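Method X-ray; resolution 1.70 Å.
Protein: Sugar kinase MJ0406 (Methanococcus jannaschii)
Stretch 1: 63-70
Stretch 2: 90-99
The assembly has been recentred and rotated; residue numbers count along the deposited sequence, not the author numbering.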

# COMPACT_ATOMS: atom_id res chain seq x y z
N SER A 63 11.55 -9.07 17.37
CA SER A 63 11.09 -8.89 16.00
C SER A 63 12.22 -8.35 15.14
O SER A 63 13.17 -7.77 15.66
CB SER A 63 9.94 -7.87 15.93
OG SER A 63 8.90 -8.15 16.84
N CYS A 64 12.09 -8.53 13.83
CA CYS A 64 12.92 -7.82 12.86
C CYS A 64 12.20 -6.57 12.35
O CYS A 64 11.12 -6.66 11.76
CB CYS A 64 13.25 -8.73 11.67
SG CYS A 64 14.33 -10.12 12.07
N VAL A 65 12.80 -5.41 12.59
CA VAL A 65 12.27 -4.13 12.12
C VAL A 65 13.24 -3.50 11.12
O VAL A 65 14.35 -3.98 10.94
CB VAL A 65 11.95 -3.18 13.31
CG1 VAL A 65 10.96 -3.85 14.26
CG2 VAL A 65 13.22 -2.77 14.08
N GLY A 66 12.81 -2.43 10.46
CA GLY A 66 13.57 -1.84 9.36
C GLY A 66 14.20 -0.51 9.69
O GLY A 66 14.12 -0.03 10.82
N TYR A 67 14.83 0.10 8.68
CA TYR A 67 15.48 1.40 8.81
C TYR A 67 14.50 2.54 9.14
O TYR A 67 14.93 3.60 9.61
CB TYR A 67 16.28 1.75 7.53
CG TYR A 67 15.46 1.81 6.23
CD1 TYR A 67 14.63 2.90 5.95
CD2 TYR A 67 15.54 0.79 5.28
CE1 TYR A 67 13.89 2.97 4.77
CE2 TYR A 67 14.80 0.85 4.09
CZ TYR A 67 13.98 1.94 3.84
OH TYR A 67 13.24 2.01 2.67
N ASP A 68 13.21 2.31 8.86
CA ASP A 68 12.16 3.29 9.15
C ASP A 68 11.52 3.11 10.53
O ASP A 68 10.62 3.85 10.90
CB ASP A 68 11.08 3.28 8.06
CG ASP A 68 10.29 1.98 8.01
OD1 ASP A 68 10.81 0.95 8.49
OD2 ASP A 68 9.16 1.90 7.49
N PHE A 69 11.97 2.09 11.26
CA PHE A 69 11.58 1.93 12.66
C PHE A 69 12.39 2.88 13.53
O PHE A 69 11.84 3.54 14.40
CB PHE A 69 11.83 0.50 13.12
CG PHE A 69 11.03 0.10 14.34
CD1 PHE A 69 9.72 -0.31 14.20
CD2 PHE A 69 11.60 0.14 15.61
CE1 PHE A 69 8.98 -0.70 15.32
CE2 PHE A 69 10.86 -0.23 16.73
CZ PHE A 69 9.55 -0.65 16.58
N LYS A 70 13.71 2.93 13.29
CA LYS A 70 14.64 3.76 14.05
C LYS A 70 14.13 5.20 14.20
O LYS A 70 13.93 5.91 13.21
CB LYS A 70 16.02 3.78 13.38
CG LYS A 70 17.09 2.94 14.08
CD LYS A 70 18.02 2.28 13.07
CE LYS A 70 19.19 1.59 13.75
NZ LYS A 70 19.82 0.57 12.87
N TYR A 90 17.45 -4.54 14.01
CA TYR A 90 17.20 -3.38 13.16
C TYR A 90 17.92 -3.58 11.83
O TYR A 90 19.15 -3.70 11.79
CB TYR A 90 17.73 -2.11 13.83
CG TYR A 90 16.84 -1.57 14.92
CD1 TYR A 90 16.80 -2.17 16.18
CD2 TYR A 90 16.06 -0.44 14.70
CE1 TYR A 90 15.98 -1.65 17.19
CE2 TYR A 90 15.25 0.08 15.69
CZ TYR A 90 15.21 -0.53 16.93
OH TYR A 90 14.40 -0.00 17.91
N SER A 91 17.16 -3.61 10.74
CA SER A 91 17.72 -3.78 9.41
C SER A 91 18.20 -2.43 8.87
O SER A 91 17.54 -1.41 9.08
CB SER A 91 16.68 -4.37 8.46
OG SER A 91 17.23 -4.57 7.17
N GLU A 92 19.34 -2.44 8.19
CA GLU A 92 19.86 -1.25 7.52
C GLU A 92 19.26 -1.11 6.12
O GLU A 92 19.11 0.01 5.61
CB GLU A 92 21.40 -1.33 7.42
CG GLU A 92 22.12 -1.59 8.74
CD GLU A 92 23.63 -1.56 8.61
OE1 GLU A 92 24.20 -2.46 7.93
OE2 GLU A 92 24.27 -0.65 9.17
N GLU A 93 18.92 -2.24 5.50
CA GLU A 93 18.57 -2.31 4.08
C GLU A 93 17.06 -2.35 3.80
O GLU A 93 16.58 -1.71 2.84
CB GLU A 93 19.25 -3.52 3.42
CG GLU A 93 19.19 -4.82 4.24
CD GLU A 93 19.51 -6.07 3.42
OE1 GLU A 93 19.47 -6.00 2.17
OE2 GLU A 93 19.82 -7.11 4.03
N GLU A 94 16.33 -3.10 4.62
CA GLU A 94 14.91 -3.35 4.43
C GLU A 94 14.11 -2.35 5.26
O GLU A 94 14.58 -1.91 6.32
CB GLU A 94 14.56 -4.80 4.85
CG GLU A 94 15.45 -5.89 4.23
CD GLU A 94 15.50 -5.82 2.71
OE1 GLU A 94 14.47 -5.46 2.09
OE2 GLU A 94 16.56 -6.14 2.14
N GLU A 95 12.89 -2.04 4.81
CA GLU A 95 11.88 -1.38 5.68
C GLU A 95 11.12 -2.34 6.61
O GLU A 95 11.13 -3.56 6.41
CB GLU A 95 10.85 -0.63 4.83
CG GLU A 95 9.85 -1.50 4.07
CD GLU A 95 9.09 -0.71 3.02
OE1 GLU A 95 8.19 0.09 3.38
OE2 GLU A 95 9.39 -0.86 1.81
N THR A 96 10.43 -1.77 7.61
CA THR A 96 9.63 -2.50 8.60
C THR A 96 8.44 -3.22 7.93
O THR A 96 7.82 -2.62 7.05
CB THR A 96 9.07 -1.50 9.67
OG1 THR A 96 10.16 -0.81 10.29
CG2 THR A 96 8.33 -2.21 10.82
N PRO A 97 8.09 -4.46 8.32
CA PRO A 97 6.92 -5.12 7.73
C PRO A 97 5.65 -4.27 7.81
O PRO A 97 5.43 -3.56 8.81
CB PRO A 97 6.77 -6.40 8.58
CG PRO A 97 8.16 -6.70 9.02
CD PRO A 97 8.78 -5.34 9.28
N LYS A 98 4.82 -4.33 6.77
CA LYS A 98 3.61 -3.51 6.69
C LYS A 98 2.44 -4.30 6.11
O LYS A 98 2.65 -5.18 5.30
CB LYS A 98 3.86 -2.27 5.83
CG LYS A 98 4.77 -1.25 6.49
CD LYS A 98 5.28 -0.21 5.52
CE LYS A 98 6.34 0.66 6.18
NZ LYS A 98 7.70 -0.00 6.21
N ALA A 99 1.22 -4.00 6.57
CA ALA A 99 0.02 -4.62 6.04
C ALA A 99 -0.84 -3.53 5.39
O ALA A 99 -1.28 -2.62 6.08
CB ALA A 99 -0.76 -5.33 7.16

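Stretches 63-70 and 90-99 of the sugar kinase MJ0406 bury 727 Å² between them, with the largest shares at Tyr 90, Tyr 67, Thr 96 and Val 65. The backbones meet in a parallel bridge between Val 65 and Tyr 90 (CA to CA, 5.1 Å), fastened by the hydrogen bond from Ser 91 N to Val 65 O (2.8 Å). Both side chains lie on the same face of this sheet, which sets Val 65 CG2 over the face of the Tyr 90 ring, 3.8 Å from its centroid: a CH-pi contact. Phe 69 adds apolar cover to that ring, its CD2 lying 3.7 Å from Tyr 90 CE2; the planes are inclined at 70°. Tyr 90 OH reaches the edge of the Phe 69 ring and is hydrogen-bonded elsewhere in the structure.

Tyr 67 lies along the turn of stretch 2. Its N donates to Glu 94 O (3.1 Å), its ring has Glu 95 CA over one face, and Glu 93 O sits at the ring edge, 3.4 Å from Tyr 67 CE2. Ser 91 OG braces the same turn by accepting from Glu 94 N (3.1 Å). Gly 66 passes close to this backbone, its CA 3.2 Å from Glu 94 O; a CB here would clash with Glu 95 C and Thr 96 N.

Thr 96 ties the polar end together. Its OG1 accepts from Gly 66 N (3.1 Å) and donates to Asp 68 OD1 (2.6 Å), while Thr 96 N donates to that same Asp 68 OD1 (2.9 Å). The other carboxylate oxygen, Asp 68 OD2, forms a salt bridge with Lys 98 NZ (2.7 Å). Lys 98 NZ also bridges to Glu 95 OE1 (2.9 Å), so one ammonium offsets two carboxylates whose oxygens, Asp 68 OD2 and Glu 95 OE1, stand 4.6 Å apart.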